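Local coordinates for 3-dehydroquinate dehydratase (Enterococcus faecalis, PDB 4PH6), which catalyses the third step of the chorismate pathway, the cis-dehydration of 3-dehydroquinate to 3-dehydroshikimate through a covalent imine (Schiff-base) intermediate with the enzyme, at residues Gly17-Val22 against Asn247-Phe252; Gln87-Glu92 against Asp117-Ala122; Ala122-Ala127 against Gln165-Asp170; Arg160-Gln165 against Asn192-His197. All coordinates share one frame; numbering follows the deposited sequence.

Interaction 1. Residues Gly17-Val22 against Asn247-Phe252; sequences GNPKIV and NYLKTF
L249 reaches across to P19 and I21 where the last helix of the (beta/alpha)8 barrel, 242-251, lies against the start of its first strand, 20-25. The leucine carries the contact with both methyls. CD1 goes to the backbone of P19, 3.4 Å from P19 O, and also meets I21 CG1 at 4.0 Å; CD2 goes instead to the proline ring, 4.1 Å from P19 CG. Its chi1 of -71° sets CG opposite the carbonyl carbon, and with chi2 at 180° the two methyls are held out from the helix toward these separate partners. I21 and L249 run past one another in opposite directions, and I21 also packs on V242, L245 and R246 of the same helix. The other side of this helix end faces the second subunit, where Y248 stacks on Y248 of the neighbouring subunit. At the first residue of the strand, K20 turns away from L249 and its NZ donates back to N18 O in the preceding loop at 2.8 Å, nearly in line with the carbonyl bond.

Interaction 2. Residues Gln87-Glu92 against Asp117-Ala122; sequences QKEGGE and DIELFA
At the C-terminal mouth of the (beta/alpha)8 barrel, beside the predicted substrate-binding R85 and the predicted catalytic H146, E89 from the loop after strand 80-83 lies over E119 at the end of strand 115-119. The two carboxylates are stacked, their planes only 8° apart, and the two chains come in from opposing sides and overlap at their acid ends. E89 CD sits 3.5 Å from E119 OE1, and E89 OE1 is 3.6 Å from E119 CD. Both chains are extended beyond CG, which carries the acid groups from separate backbones into this overlap. The closest oxygens, E89 OE2 and E119 OE1, are 3.6 Å apart. Each acid has its own partners: E119 takes a salt bridge from R85 through OE2 and a hydrogen bond from T86 OG1 through OE1, while E89 OE1 accepts from the backbone N of H146. A water donates to E89 OE2 at 2.7 Å and accepts from F121 N at 2.9 Å, tying the loop to the type I turn E119-A122. The F121 ring offers its edge to E89 OE2, with CD1 4.1 Å away. Stacking two buried acids is presumably tolerable because R85, T86, the H146 amide and the bound water share the load, and the same partners probably fix how both carboxylates are turned beside the substrate site.

Interaction 3. Residues Ala122-Ala127 against Gln165-Asp170; sequences ANPLAA and QMRQAD
The first turn of helix 124-136 meets the end of helix 154-166 through one arginine, R167, whose guanidinium fits against P124 and A127. P124 CB lies over one face of the group, 3.8 Å from R167 NH2, whereas A127 CB approaches the edge, near the plane, at 3.4 Å from the same nitrogen. NH2 also donates to a water at 2.9 Å, likewise in the plane, and that water reaches back to A122 O at 3.1 Å. Bends at chi2 (-103°) and chi3 (-49°) steer the arginine to this spot. Neighbouring helices of the (beta/alpha)8 barrel are thus joined at their ends: R167 follows the last helical residue, and Q168, with positive phi, is the C-prime residue of a Schellman motif, with A169 N bonded to M164 O and Q168 N to Q165 O. R167 NE forms a salt bridge with D128 and NH1 donates to L120 O. Opposite ends of the helices meet here, for N123 is the N-cap of the other one: its OD1 accepts from A126 N at 2.8 Å, nearly straight at 172°.

Interaction 4. Residues Arg160-Gln165 against Asn192-His197; sequences RLRQMQ and NEMYTH
M194 lies across L161 and R162 between two neighbouring outer helices of the (beta/alpha)8 barrel, 154-166 and 181-197. The short segments run in broadly the same direction, 39° apart, with their axes 10.8 Å from each other at closest approach. M194 does most of the reaching. Its CG stands opposite the backbone N, chi1 178°, and a bend at chi2 (67°) then turns the thioether along the facing helix, bringing successive atoms against different partners. CG meets the leucine, 3.9 Å from L161 CB, and SD follows at 3.8 Å from that same L161 CB. The sulfur also lies 3.5 Å from R162 CG, touching the aliphatic part of the arginine rather than its charged end. Each of these side chains crosses the methionine at a slant. Deeper in, L161 also packs on C172 and I174 of strand 171-176 and on T205 of strand 203-207, and M194 covers I203, so the pair fills the layer between helices and barrel wall close to the predicted Schiff-base lysine K173. Q165, one turn on from L161, comes in extended, with its amide tied by hydrogen bonds to S200 N and Y198 O in the loop after helix 181-197. That leaves the methionine's terminal methyl beside the amide oxygen, M194 CE lying 4.1 Å from Q165 OE1.

All four contacts belong to one (beta/alpha)8 barrel. Interaction 1 brings the last helix back to the first strand, and the other three fall between its segments along the chain. Interaction 2 closes before interactions 3 and 4 open; these two cross in sequence and share Q165 and helix 154-166, with centres 15 Å apart. Interactions 2 and 3 share A122, their centres 13 Å apart, and I118 packs on A127 between them. L120 also packs on M164, linking interactions 2 and 4. Interaction 1 stands apart, its centre 21 to 29 Å from the rest. The three clustered contacts join the active-site mouth to the outer helices, while interaction 1 packs the last helix on the first strand, beside the second subunit.

Interaction 1. Residues Gly17-Val22 against Asn247-Phe252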
loop_
_atom_site.group_PDB
_atom_site.type_symbol
_atom_site.label_atom_id
_atom_site.label_comp_id
_atom_site.label_asym_id
_atom_site.label_seq_id
_atom_site.Cartn_x
_atom_site.Cartn_y
_atom_site.Cartn_z
ATOM N N GLY A 17 -14.112 -7.337 -9.062
ATOM C CA GLY A 17 -13.388 -8.151 -8.121
ATOM C C GLY A 17 -11.969 -7.651 -8.006
ATOM O O GLY A 17 -11.726 -6.445 -8.058
ATOM N N ASN A 18 -11.031 -8.583 -7.866
ATOM C CA ASN A 18 -9.621 -8.249 -7.763
ATOM C C ASN A 18 -9.017 -7.822 -9.097
ATOM O O ASN A 18 -9.444 -8.302 -10.149
ATOM C CB ASN A 18 -8.850 -9.446 -7.215
ATOM C CG ASN A 18 -9.111 -9.675 -5.750
ATOM O OD1 ASN A 18 -9.969 -9.020 -5.157
ATOM N ND2 ASN A 18 -8.387 -10.616 -5.154
ATOM N N PRO A 19 -8.017 -6.924 -9.049
ATOM C CA PRO A 19 -7.255 -6.475 -10.217
ATOM C C PRO A 19 -6.688 -7.646 -11.001
ATOM O O PRO A 19 -6.058 -8.536 -10.413
ATOM C CB PRO A 19 -6.118 -5.650 -9.603
ATOM C CG PRO A 19 -6.639 -5.203 -8.290
ATOM C CD PRO A 19 -7.552 -6.273 -7.805
ATOM N N LYS A 20 -6.882 -7.631 -12.314
ATOM C CA LYS A 20 -6.409 -8.725 -13.137
ATOM C C LYS A 20 -4.932 -8.530 -13.404
ATOM O O LYS A 20 -4.460 -7.394 -13.519
ATOM C CB LYS A 20 -7.213 -8.813 -14.436
ATOM C CG LYS A 20 -8.719 -8.946 -14.191
ATOM C CD LYS A 20 -9.019 -10.124 -13.259
ATOM C CE LYS A 20 -10.519 -10.332 -13.015
ATOM N NZ LYS A 20 -11.130 -9.271 -12.179
ATOM N N ILE A 21 -4.203 -9.635 -13.478
ATOM C CA ILE A 21 -2.760 -9.566 -13.596
ATOM C C ILE A 21 -2.293 -9.725 -15.034
ATOM O O ILE A 21 -2.718 -10.641 -15.746
ATOM C CB ILE A 21 -2.071 -10.622 -12.714
ATOM C CG1 ILE A 21 -2.555 -10.499 -11.265
ATOM C CG2 ILE A 21 -0.579 -10.480 -12.790
ATOM C CD1 ILE A 21 -1.794 -11.376 -10.284
ATOM N N VAL A 22 -1.407 -8.809 -15.422
ATOM C CA VAL A 22 -0.834 -8.710 -16.751
ATOM C C VAL A 22 0.659 -8.986 -16.710
ATOM O O VAL A 22 1.397 -8.298 -16.004
ATOM C CB VAL A 22 -1.023 -7.295 -17.359
ATOM C CG1 VAL A 22 -0.558 -7.264 -18.817
ATOM C CG2 VAL A 22 -2.468 -6.830 -17.219
ATOM N N ASN A 247 -0.561 -13.195 -4.654
ATOM C CA ASN A 247 -0.570 -13.392 -3.209
ATOM C C ASN A 247 -0.820 -12.072 -2.491
ATOM O O ASN A 247 -1.619 -12.001 -1.560
ATOM C CB ASN A 247 0.751 -13.994 -2.716
ATOM C CG ASN A 247 0.830 -15.501 -2.900
ATOM O OD1 ASN A 247 -0.161 -16.168 -3.207
ATOM N ND2 ASN A 247 2.023 -16.049 -2.687
ATOM N N TYR A 248 -0.139 -11.025 -2.939
ATOM C CA TYR A 248 -0.278 -9.725 -2.304
ATOM C C TYR A 248 -1.663 -9.143 -2.531
ATOM O O TYR A 248 -2.221 -8.525 -1.633
ATOM C CB TYR A 248 0.798 -8.763 -2.798
ATOM C CG TYR A 248 2.093 -8.890 -2.018
ATOM C CD1 TYR A 248 2.767 -7.762 -1.565
ATOM C CD2 TYR A 248 2.629 -10.137 -1.712
ATOM C CE1 TYR A 248 3.943 -7.871 -0.848
ATOM C CE2 TYR A 248 3.809 -10.254 -0.994
ATOM C CZ TYR A 248 4.465 -9.116 -0.563
ATOM O OH TYR A 248 5.640 -9.215 0.154
ATOM N N LEU A 249 -2.230 -9.361 -3.712
ATOM C CA LEU A 249 -3.586 -8.905 -3.984
ATOM C C LEU A 249 -4.596 -9.563 -3.055
ATOM O O LEU A 249 -5.551 -8.924 -2.616
ATOM C CB LEU A 249 -3.971 -9.181 -5.439
ATOM C CG LEU A 249 -3.286 -8.322 -6.505
ATOM C CD1 LEU A 249 -3.759 -8.720 -7.884
ATOM C CD2 LEU A 249 -3.545 -6.854 -6.241
ATOM N N LYS A 250 -4.391 -10.840 -2.760
ATOM C CA LYS A 250 -5.333 -11.546 -1.896
ATOM C C LYS A 250 -5.206 -11.017 -0.469
ATOM O O LYS A 250 -6.216 -10.831 0.207
ATOM C CB LYS A 250 -5.122 -13.069 -1.935
ATOM C CG LYS A 250 -4.659 -13.692 -0.631
ATOM C CD LYS A 250 -4.638 -15.215 -0.638
ATOM C CE LYS A 250 -4.425 -15.779 0.766
ATOM N NZ LYS A 250 -3.074 -15.401 1.315
ATOM N N THR A 251 -3.979 -10.741 -0.017
ATOM C CA THR A 251 -3.780 -10.197 1.326
ATOM C C THR A 251 -4.527 -8.869 1.475
ATOM O O THR A 251 -5.205 -8.640 2.475
ATOM C CB THR A 251 -2.290 -9.984 1.655
ATOM O OG1 THR A 251 -1.637 -11.247 1.816
ATOM C CG2 THR A 251 -2.122 -9.165 2.947
ATOM N N PHE A 252 -4.412 -7.988 0.486
ATOM C CA PHE A 252 -5.054 -6.686 0.612
ATOM C C PHE A 252 -6.448 -6.668 -0.009
ATOM O O PHE A 252 -7.004 -5.603 -0.249
ATOM C CB PHE A 252 -4.180 -5.595 -0.002
ATOM C CG PHE A 252 -2.878 -5.389 0.724
ATOM C CD1 PHE A 252 -2.868 -4.975 2.047
ATOM C CD2 PHE A 252 -1.664 -5.600 0.086
ATOM C CE1 PHE A 252 -1.675 -4.785 2.728
ATOM C CE2 PHE A 252 -0.457 -5.410 0.768
ATOM C CZ PHE A 252 -0.467 -5.000 2.085
#

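Interaction 2. Residues Gln87-Glu92 against Asp117-Ala122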
loop_
_atom_site.group_PDB
_atom_site.type_symbol
_atom_site.label_atom_id
_atom_site.label_comp_id
_atom_site.label_asym_id
_atom_site.label_seq_id
_atom_site.Cartn_x
_atom_site.Cartn_y
_atom_site.Cartn_z
ATOM N N GLN A 87 8.775 5.960 -27.815
ATOM C CA GLN A 87 9.987 6.376 -27.123
ATOM C C GLN A 87 9.750 7.496 -26.105
ATOM O O GLN A 87 10.347 7.488 -25.036
ATOM C CB GLN A 87 11.037 6.813 -28.148
ATOM C CG GLN A 87 12.463 6.862 -27.626
ATOM C CD GLN A 87 13.490 7.070 -28.739
ATOM O OE1 GLN A 87 13.206 7.725 -29.749
ATOM N NE2 GLN A 87 14.683 6.507 -28.560
ATOM N N LYS A 88 8.871 8.447 -26.413
ATOM C CA LYS A 88 8.675 9.587 -25.514
ATOM C C LYS A 88 7.911 9.204 -24.238
ATOM O O LYS A 88 7.812 10.002 -23.300
ATOM C CB LYS A 88 7.945 10.728 -26.232
ATOM C CG LYS A 88 8.221 12.118 -25.647
ATOM C CD LYS A 88 7.045 13.071 -25.941
ATOM C CE LYS A 88 7.393 14.220 -26.897
ATOM N NZ LYS A 88 7.500 15.543 -26.215
ATOM N N GLU A 89 7.373 7.985 -24.200
ATOM C CA GLU A 89 6.670 7.512 -23.008
ATOM C C GLU A 89 7.322 6.243 -22.453
ATOM O O GLU A 89 6.645 5.391 -21.874
ATOM C CB GLU A 89 5.183 7.281 -23.318
ATOM C CG GLU A 89 4.519 8.505 -23.964
ATOM C CD GLU A 89 2.995 8.507 -23.884
ATOM O OE1 GLU A 89 2.404 7.609 -23.241
ATOM O OE2 GLU A 89 2.386 9.431 -24.459
ATOM N N GLY A 90 8.635 6.120 -22.649
ATOM C CA GLY A 90 9.400 5.008 -22.094
ATOM C C GLY A 90 9.747 3.859 -23.036
ATOM O O GLY A 90 10.401 2.903 -22.642
ATOM N N GLY A 91 9.312 3.953 -24.286
ATOM C CA GLY A 91 9.506 2.883 -25.246
ATOM C C GLY A 91 10.953 2.590 -25.578
ATOM O O GLY A 91 11.843 3.322 -25.166
ATOM N N GLU A 92 11.188 1.525 -26.338
ATOM C CA GLU A 92 12.556 1.067 -26.596
ATOM C C GLU A 92 13.228 1.668 -27.832
ATOM O O GLU A 92 14.452 1.717 -27.899
ATOM C CB GLU A 92 12.583 -0.453 -26.717
ATOM C CG GLU A 92 12.433 -1.158 -25.390
ATOM C CD GLU A 92 13.576 -0.859 -24.425
ATOM O OE1 GLU A 92 14.739 -1.158 -24.761
ATOM O OE2 GLU A 92 13.304 -0.325 -23.328
ATOM N N ASP A 117 -3.301 -1.265 -27.290
ATOM C CA ASP A 117 -2.789 -0.117 -26.573
ATOM C C ASP A 117 -2.545 1.065 -27.532
ATOM O O ASP A 117 -1.799 0.948 -28.505
ATOM C CB ASP A 117 -1.487 -0.494 -25.841
ATOM C CG ASP A 117 -0.866 0.679 -25.089
ATOM O OD1 ASP A 117 -0.376 1.610 -25.758
ATOM O OD2 ASP A 117 -0.818 0.650 -23.837
ATOM N N ILE A 118 -3.165 2.204 -27.238
ATOM C CA ILE A 118 -2.980 3.415 -28.026
ATOM C C ILE A 118 -2.723 4.604 -27.097
ATOM O O ILE A 118 -3.503 4.883 -26.197
ATOM C CB ILE A 118 -4.197 3.717 -28.911
ATOM C CG1 ILE A 118 -4.465 2.549 -29.864
ATOM C CG2 ILE A 118 -3.998 5.039 -29.691
ATOM C CD1 ILE A 118 -5.708 2.716 -30.702
ATOM N N GLU A 119 -1.614 5.292 -27.310
ATOM C CA GLU A 119 -1.278 6.421 -26.461
ATOM C C GLU A 119 -2.209 7.609 -26.710
ATOM O O GLU A 119 -2.415 8.027 -27.848
ATOM C CB GLU A 119 0.181 6.800 -26.662
ATOM C CG GLU A 119 1.096 5.677 -26.224
ATOM C CD GLU A 119 2.562 5.944 -26.463
ATOM O OE1 GLU A 119 2.915 7.009 -27.017
ATOM O OE2 GLU A 119 3.368 5.063 -26.101
ATOM N N LEU A 120 -2.788 8.108 -25.620
ATOM C CA LEU A 120 -3.663 9.273 -25.642
ATOM C C LEU A 120 -3.118 10.394 -26.522
ATOM O O LEU A 120 -3.869 11.014 -27.271
ATOM C CB LEU A 120 -3.885 9.794 -24.213
ATOM C CG LEU A 120 -4.555 11.164 -24.009
ATOM C CD1 LEU A 120 -6.021 11.158 -24.465
ATOM C CD2 LEU A 120 -4.445 11.641 -22.556
ATOM N N PHE A 121 -1.824 10.662 -26.423
ATOM C CA PHE A 121 -1.192 11.820 -27.046
ATOM C C PHE A 121 -0.753 11.659 -28.508
ATOM O O PHE A 121 -0.316 12.567 -29.086
ATOM C CB PHE A 121 -0.031 12.396 -26.212
ATOM C CG PHE A 121 -0.467 13.040 -24.938
ATOM C CD1 PHE A 121 0.131 12.737 -23.776
ATOM C CD2 PHE A 121 -1.494 13.904 -24.911
ATOM C CE1 PHE A 121 -0.272 13.291 -22.600
ATOM C CE2 PHE A 121 -1.915 14.456 -23.729
ATOM C CZ PHE A 121 -1.301 14.155 -22.569
ATOM N N ALA A 122 -0.889 10.480 -29.065
ATOM C CA ALA A 122 -0.597 10.251 -30.451
ATOM C C ALA A 122 -1.628 10.968 -31.248
ATOM O O ALA A 122 -2.633 11.281 -30.760
ATOM C CB ALA A 122 -0.611 8.780 -30.785
HETATM O O HOH W 1 -0.295 9.342 -24.288
#

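Interaction 3. Residues Ala122-Ala127 against Gln165-Asp170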
loop_
_atom_site.group_PDB
_atom_site.type_symbol
_atom_site.label_atom_id
_atom_site.label_comp_id
_atom_site.label_asym_id
_atom_site.label_seq_id
_atom_site.Cartn_x
_atom_site.Cartn_y
_atom_site.Cartn_z
ATOM N N ALA A 122 -0.889 10.480 -29.065
ATOM C CA ALA A 122 -0.597 10.251 -30.451
ATOM C C ALA A 122 -1.628 10.968 -31.248
ATOM O O ALA A 122 -2.633 11.281 -30.760
ATOM C CB ALA A 122 -0.611 8.780 -30.785
ATOM N N ASN A 123 -1.324 11.191 -32.511
ATOM C CA ASN A 123 -2.220 11.899 -33.427
ATOM C C ASN A 123 -3.602 11.334 -33.370
ATOM O O ASN A 123 -3.903 10.283 -33.781
ATOM C CB ASN A 123 -1.750 11.694 -34.869
ATOM C CG ASN A 123 -2.547 12.514 -35.900
ATOM O OD1 ASN A 123 -3.699 12.331 -36.175
ATOM N ND2 ASN A 123 -1.863 13.430 -36.454
ATOM N N PRO A 124 -4.465 12.132 -32.804
ATOM C CA PRO A 124 -5.838 11.758 -32.501
ATOM C C PRO A 124 -6.690 11.460 -33.716
ATOM O O PRO A 124 -7.501 10.589 -33.638
ATOM C CB PRO A 124 -6.370 12.958 -31.746
ATOM C CG PRO A 124 -5.174 13.718 -31.362
ATOM C CD PRO A 124 -4.164 13.500 -32.408
ATOM N N LEU A 125 -6.549 12.213 -34.790
ATOM C CA LEU A 125 -7.320 11.965 -35.976
ATOM C C LEU A 125 -6.942 10.620 -36.523
ATOM O O LEU A 125 -7.778 9.850 -36.822
ATOM C CB LEU A 125 -7.074 13.065 -36.991
ATOM C CG LEU A 125 -7.590 12.939 -38.427
ATOM C CD1 LEU A 125 -7.158 11.701 -39.174
ATOM C CD2 LEU A 125 -9.091 13.027 -38.445
ATOM N N ALA A 126 -5.666 10.328 -36.586
ATOM C CA ALA A 126 -5.212 9.006 -36.978
ATOM C C ALA A 126 -5.634 7.965 -35.962
ATOM O O ALA A 126 -6.018 6.938 -36.322
ATOM C CB ALA A 126 -3.717 8.947 -37.171
ATOM N N ALA A 127 -5.526 8.293 -34.699
ATOM C CA ALA A 127 -5.819 7.330 -33.647
ATOM C C ALA A 127 -7.309 7.023 -33.604
ATOM O O ALA A 127 -7.694 5.872 -33.432
ATOM C CB ALA A 127 -5.320 7.837 -32.279
ATOM N N GLN A 165 -11.366 8.469 -21.657
ATOM C CA GLN A 165 -12.732 7.984 -21.621
ATOM C C GLN A 165 -13.570 8.736 -22.676
ATOM O O GLN A 165 -14.381 8.125 -23.379
ATOM C CB GLN A 165 -13.330 8.132 -20.208
ATOM C CG GLN A 165 -14.731 7.499 -20.002
ATOM C CD GLN A 165 -15.215 7.581 -18.549
ATOM O OE1 GLN A 165 -14.985 6.673 -17.753
ATOM N NE2 GLN A 165 -15.868 8.677 -18.201
ATOM N N MET A 166 -13.338 10.041 -22.816
ATOM C CA MET A 166 -14.048 10.846 -23.814
ATOM C C MET A 166 -13.730 10.414 -25.239
ATOM O O MET A 166 -14.540 10.604 -26.147
ATOM C CB MET A 166 -13.709 12.333 -23.663
ATOM C CG MET A 166 -14.297 13.000 -22.434
ATOM S SD MET A 166 -13.699 14.684 -22.194
ATOM C CE MET A 166 -14.560 15.094 -20.683
ATOM N N ARG A 167 -12.536 9.870 -25.438
ATOM C CA ARG A 167 -12.133 9.378 -26.749
ATOM C C ARG A 167 -12.549 7.927 -26.900
ATOM O O ARG A 167 -11.972 7.209 -27.710
ATOM C CB ARG A 167 -10.613 9.486 -26.957
ATOM C CG ARG A 167 -10.007 10.880 -26.812
ATOM C CD ARG A 167 -9.678 11.529 -28.156
ATOM N NE ARG A 167 -8.923 10.658 -29.060
ATOM C CZ ARG A 167 -7.603 10.481 -29.035
ATOM N NH1 ARG A 167 -6.854 11.102 -28.127
ATOM N NH2 ARG A 167 -7.029 9.663 -29.916
ATOM N N GLN A 168 -13.517 7.489 -26.094
ATOM C CA GLN A 168 -14.103 6.146 -26.202
ATOM C C GLN A 168 -13.111 4.997 -25.948
ATOM O O GLN A 168 -13.181 3.944 -26.589
ATOM C CB GLN A 168 -14.760 5.962 -27.577
ATOM C CG GLN A 168 -15.805 7.016 -27.938
ATOM C CD GLN A 168 -16.425 6.804 -29.319
ATOM O OE1 GLN A 168 -16.777 5.680 -29.693
ATOM N NE2 GLN A 168 -16.556 7.887 -30.084
ATOM N N ALA A 169 -12.195 5.191 -25.006
ATOM C CA ALA A 169 -11.379 4.082 -24.541
ATOM C C ALA A 169 -12.256 3.029 -23.869
ATOM O O ALA A 169 -13.207 3.354 -23.155
ATOM C CB ALA A 169 -10.322 4.559 -23.578
ATOM N N ASP A 170 -11.944 1.764 -24.106
ATOM C CA ASP A 170 -12.551 0.705 -23.319
ATOM C C ASP A 170 -11.893 0.647 -21.930
ATOM O O ASP A 170 -12.537 0.330 -20.936
ATOM C CB ASP A 170 -12.434 -0.627 -24.055
ATOM C CG ASP A 170 -13.293 -0.660 -25.309
ATOM O OD1 ASP A 170 -14.506 -0.404 -25.193
ATOM O OD2 ASP A 170 -12.757 -0.904 -26.411
HETATM O O HOH W 2 -4.285 9.088 -29.322
#

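Interaction 4. Residues Arg160-Gln165 against Asn192-His197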
loop_
_atom_site.group_PDB
_atom_site.type_symbol
_atom_site.label_atom_id
_atom_site.label_comp_id
_atom_site.label_asym_id
_atom_site.label_seq_id
_atom_site.Cartn_x
_atom_site.Cartn_y
_atom_site.Cartn_z
ATOM N N ARG A 160 -6.414 13.714 -17.698
ATOM C CA ARG A 160 -5.933 12.828 -18.746
ATOM C C ARG A 160 -6.754 11.550 -18.787
ATOM O O ARG A 160 -7.111 11.077 -19.863
ATOM C CB ARG A 160 -4.451 12.519 -18.567
ATOM C CG ARG A 160 -3.568 13.729 -18.831
ATOM C CD ARG A 160 -2.104 13.369 -18.811
ATOM N NE ARG A 160 -1.254 14.559 -18.817
ATOM C CZ ARG A 160 0.079 14.530 -18.778
ATOM N NH1 ARG A 160 0.725 13.374 -18.734
ATOM N NH2 ARG A 160 0.762 15.665 -18.764
ATOM N N LEU A 161 -7.079 11.000 -17.621
ATOM C CA LEU A 161 -7.890 9.793 -17.582
ATOM C C LEU A 161 -9.275 10.106 -18.150
ATOM O O LEU A 161 -9.869 9.288 -18.850
ATOM C CB LEU A 161 -7.989 9.237 -16.151
ATOM C CG LEU A 161 -6.702 8.593 -15.625
ATOM C CD1 LEU A 161 -6.782 8.322 -14.129
ATOM C CD2 LEU A 161 -6.355 7.306 -16.396
ATOM N N ARG A 162 -9.778 11.296 -17.861
ATOM C CA ARG A 162 -11.099 11.678 -18.344
ATOM C C ARG A 162 -11.114 11.904 -19.854
ATOM O O ARG A 162 -12.122 11.637 -20.500
ATOM C CB ARG A 162 -11.596 12.946 -17.637
ATOM C CG ARG A 162 -12.044 12.746 -16.190
ATOM C CD ARG A 162 -12.535 14.055 -15.625
ATOM N NE ARG A 162 -13.793 14.450 -16.248
ATOM C CZ ARG A 162 -14.286 15.678 -16.210
ATOM N NH1 ARG A 162 -13.608 16.651 -15.606
ATOM N NH2 ARG A 162 -15.441 15.932 -16.796
ATOM N N GLN A 163 -10.008 12.395 -20.412
ATOM C CA GLN A 163 -9.931 12.623 -21.858
ATOM C C GLN A 163 -9.885 11.295 -22.629
ATOM O O GLN A 163 -10.425 11.202 -23.728
ATOM C CB GLN A 163 -8.715 13.492 -22.219
ATOM C CG GLN A 163 -8.745 14.944 -21.673
ATOM C CD GLN A 163 -9.289 15.960 -22.687
ATOM O OE1 GLN A 163 -9.616 15.596 -23.839
ATOM N NE2 GLN A 163 -9.391 17.238 -22.268
ATOM N N MET A 164 -9.245 10.273 -22.056
ATOM C CA MET A 164 -9.224 8.954 -22.671
ATOM C C MET A 164 -10.623 8.369 -22.756
ATOM O O MET A 164 -11.011 7.827 -23.788
ATOM C CB MET A 164 -8.324 7.996 -21.888
ATOM C CG MET A 164 -6.880 8.448 -21.780
ATOM S SD MET A 164 -5.908 7.318 -20.766
ATOM C CE MET A 164 -4.626 8.414 -20.168
ATOM N N GLN A 165 -11.366 8.469 -21.657
ATOM C CA GLN A 165 -12.732 7.984 -21.621
ATOM C C GLN A 165 -13.570 8.736 -22.676
ATOM O O GLN A 165 -14.381 8.125 -23.379
ATOM C CB GLN A 165 -13.330 8.132 -20.208
ATOM C CG GLN A 165 -14.731 7.499 -20.002
ATOM C CD GLN A 165 -15.215 7.581 -18.549
ATOM O OE1 GLN A 165 -14.985 6.673 -17.753
ATOM N NE2 GLN A 165 -15.868 8.677 -18.201
ATOM N N ASN A 192 -8.356 7.356 -7.085
ATOM C CA ASN A 192 -9.594 7.276 -6.302
ATOM C C ASN A 192 -10.668 8.270 -6.780
ATOM O O ASN A 192 -11.808 7.887 -6.988
ATOM C CB ASN A 192 -9.320 7.497 -4.805
ATOM C CG ASN A 192 -10.572 7.271 -3.941
ATOM O OD1 ASN A 192 -11.107 6.157 -3.875
ATOM N ND2 ASN A 192 -11.034 8.324 -3.276
ATOM N N GLU A 193 -10.294 9.537 -6.955
ATOM C CA GLU A 193 -11.218 10.552 -7.469
ATOM C C GLU A 193 -11.809 10.182 -8.838
ATOM O O GLU A 193 -13.024 10.224 -9.024
ATOM C CB GLU A 193 -10.523 11.907 -7.568
ATOM C CG GLU A 193 -11.365 12.980 -8.269
ATOM C CD GLU A 193 -10.644 14.308 -8.368
ATOM O OE1 GLU A 193 -9.521 14.420 -7.831
ATOM O OE2 GLU A 193 -11.203 15.251 -8.973
ATOM N N MET A 194 -10.951 9.821 -9.790
ATOM C CA MET A 194 -11.415 9.407 -11.119
ATOM C C MET A 194 -12.432 8.279 -11.028
ATOM O O MET A 194 -13.519 8.346 -11.616
ATOM C CB MET A 194 -10.241 8.958 -12.003
ATOM C CG MET A 194 -10.662 8.465 -13.390
ATOM S SD MET A 194 -11.337 9.796 -14.421
ATOM C CE MET A 194 -12.104 8.866 -15.742
ATOM N N TYR A 195 -12.076 7.244 -10.286
ATOM C CA TYR A 195 -12.897 6.049 -10.169
ATOM C C TYR A 195 -14.239 6.331 -9.508
ATOM O O TYR A 195 -15.267 5.803 -9.926
ATOM C CB TYR A 195 -12.145 4.978 -9.377
ATOM C CG TYR A 195 -12.932 3.712 -9.134
ATOM C CD1 TYR A 195 -12.952 2.683 -10.073
ATOM C CD2 TYR A 195 -13.654 3.542 -7.963
ATOM C CE1 TYR A 195 -13.661 1.527 -9.844
ATOM C CE2 TYR A 195 -14.378 2.387 -7.729
ATOM C CZ TYR A 195 -14.375 1.384 -8.669
ATOM O OH TYR A 195 -15.091 0.238 -8.419
ATOM N N THR A 196 -14.242 7.159 -8.468
ATOM C CA THR A 196 -15.479 7.357 -7.733
ATOM C C THR A 196 -16.412 8.339 -8.462
ATOM O O THR A 196 -17.629 8.197 -8.407
ATOM C CB THR A 196 -15.211 7.851 -6.281
ATOM O OG1 THR A 196 -14.510 9.097 -6.303
ATOM C CG2 THR A 196 -14.372 6.836 -5.516
ATOM N N HIS A 197 -15.842 9.303 -9.181
ATOM C CA HIS A 197 -16.631 10.429 -9.661
ATOM C C HIS A 197 -16.845 10.552 -11.183
ATOM O O HIS A 197 -17.825 11.157 -11.604
ATOM C CB HIS A 197 -16.003 11.720 -9.131
ATOM C CG HIS A 197 -16.221 11.928 -7.668
ATOM N ND1 HIS A 197 -15.186 11.942 -6.750
ATOM C CD2 HIS A 197 -17.356 12.109 -6.948
ATOM C CE1 HIS A 197 -15.674 12.133 -5.540
ATOM N NE2 HIS A 197 -16.991 12.233 -5.631
#